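Local coordinates for DNA-binding protein HU (Thermotoga maritima, PDB 1B8Z) that wraps and condenses DNA as a histone-like protein, stabilizing it against denaturation under extreme environmental conditions, at residues Lys3-Ile7 with Val21-Asp26. Residue numbers count along the deposited sequence, not the author numbering.
Sequences KKELI and VKLILD
Two regular α-helical segments, 3-7 and 21-26, have axes that come within 10.6 Å and N-to-C directions 119° apart; I7 and V21 are the nearest pair in register, 6.2 Å CA to CA. K3 runs out fully extended, all four chi angles t, so that K3 NZ donates to D26 OD1 at 2.7 Å in a salt bridge. D26, chi1 m (-78°), turns its second oxygen, OD2, to K22 NZ one turn back on its own helix, a second hydrogen-bonded salt bridge, also 2.7 Å. In this network one aspartate serves two lysines and offsets the repulsion between K3 NZ and K22 NZ, only 4.1 Å apart. These helices, 3-14 and 18-37, form the helical hairpin of the HU fold, which builds the dimer core: L25 packs on I28 of the second subunit and L6 on T31 of that chain. Beside the salt bridges, L25 is t,p, which puts its CD2 3.7 Å from I7 CG1, 4.2 Å from L6 CD2 and 3.9 Å from K3 CE. I7, m,t, brings CG2 to V21 CG1 at 4.0 Å. Within the segments, I7 N donates to K3 O (2.9 Å), and L25 N and D26 N to V21 O and K22 O (both 2.8 Å).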
# COMPACT_ATOMS: atom_id res chain seq x y z
N LYS B 3 6.80 -7.60 5.80
CA LYS B 3 6.20 -6.39 6.38
C LYS B 3 7.11 -5.71 7.37
O LYS B 3 7.26 -4.47 7.35
CB LYS B 3 4.89 -6.78 7.07
CG LYS B 3 4.15 -5.53 7.59
CD LYS B 3 2.86 -6.05 8.22
CE LYS B 3 2.04 -4.88 8.76
NZ LYS B 3 0.85 -5.45 9.49
N LYS B 4 7.80 -6.50 8.19
CA LYS B 4 8.73 -5.88 9.15
C LYS B 4 9.83 -5.12 8.44
O LYS B 4 10.15 -3.99 8.87
CB LYS B 4 9.33 -6.95 10.06
CG LYS B 4 10.41 -6.34 10.96
CD LYS B 4 11.15 -7.40 11.76
CE LYS B 4 12.08 -6.73 12.78
NZ LYS B 4 12.02 -7.43 14.10
N GLU B 5 10.42 -5.67 7.38
CA GLU B 5 11.50 -4.98 6.68
C GLU B 5 10.95 -3.73 5.99
O GLU B 5 11.63 -2.70 5.89
CB GLU B 5 12.20 -5.86 5.66
CG GLU B 5 12.88 -7.09 6.21
CD GLU B 5 13.31 -8.03 5.09
OE1 GLU B 5 12.48 -8.83 4.60
OE2 GLU B 5 14.51 -7.95 4.75
N LEU B 6 9.74 -3.84 5.43
CA LEU B 6 9.10 -2.67 4.81
C LEU B 6 8.98 -1.55 5.83
O LEU B 6 9.34 -0.39 5.51
CB LEU B 6 7.73 -3.08 4.24
CG LEU B 6 6.85 -1.94 3.69
CD1 LEU B 6 7.54 -1.26 2.52
CD2 LEU B 6 5.49 -2.52 3.26
N ILE B 7 8.48 -1.82 7.02
CA ILE B 7 8.35 -0.81 8.07
C ILE B 7 9.72 -0.22 8.39
O ILE B 7 9.82 1.01 8.47
CB ILE B 7 7.67 -1.40 9.31
CG1 ILE B 7 6.17 -1.69 9.00
CG2 ILE B 7 7.76 -0.45 10.51
CD1 ILE B 7 5.56 -2.63 10.02
N VAL B 21 4.99 4.41 11.74
CA VAL B 21 4.92 3.81 10.41
C VAL B 21 4.01 2.59 10.46
O VAL B 21 3.17 2.43 9.58
CB VAL B 21 6.31 3.43 9.88
CG1 VAL B 21 6.18 2.65 8.59
CG2 VAL B 21 7.13 4.71 9.67
N LYS B 22 4.19 1.74 11.50
CA LYS B 22 3.30 0.57 11.58
C LYS B 22 1.84 0.95 11.74
O LYS B 22 0.97 0.36 11.05
CB LYS B 22 3.74 -0.31 12.77
CG LYS B 22 2.89 -1.58 12.82
CD LYS B 22 3.67 -2.71 13.47
CE LYS B 22 2.75 -3.76 14.05
NZ LYS B 22 1.52 -4.00 13.26
N LEU B 23 1.51 1.95 12.53
CA LEU B 23 0.13 2.39 12.69
C LEU B 23 -0.46 2.90 11.36
O LEU B 23 -1.52 2.45 10.94
CB LEU B 23 0.02 3.47 13.77
CG LEU B 23 -1.32 4.21 13.82
CD1 LEU B 23 -2.43 3.31 14.32
CD2 LEU B 23 -1.23 5.49 14.65
N ILE B 24 0.38 3.70 10.69
CA ILE B 24 -0.16 4.25 9.41
C ILE B 24 -0.24 3.18 8.35
O ILE B 24 -1.27 3.08 7.65
CB ILE B 24 0.63 5.49 9.00
CG1 ILE B 24 0.26 6.63 9.96
CG2 ILE B 24 0.26 5.89 7.57
CD1 ILE B 24 1.21 7.80 9.95
N LEU B 25 0.74 2.28 8.25
CA LEU B 25 0.66 1.20 7.28
C LEU B 25 -0.54 0.30 7.54
O LEU B 25 -1.31 0.00 6.64
CB LEU B 25 1.95 0.37 7.33
CG LEU B 25 1.95 -0.89 6.48
CD1 LEU B 25 1.78 -0.61 5.00
CD2 LEU B 25 3.21 -1.72 6.72
N ASP B 26 -0.72 -0.08 8.83
CA ASP B 26 -1.87 -0.96 9.13
C ASP B 26 -3.19 -0.23 8.81
O ASP B 26 -4.10 -0.92 8.32
CB ASP B 26 -1.81 -1.34 10.60
CG ASP B 26 -0.80 -2.44 10.88
OD1 ASP B 26 -0.30 -3.08 9.95
OD2 ASP B 26 -0.56 -2.67 12.09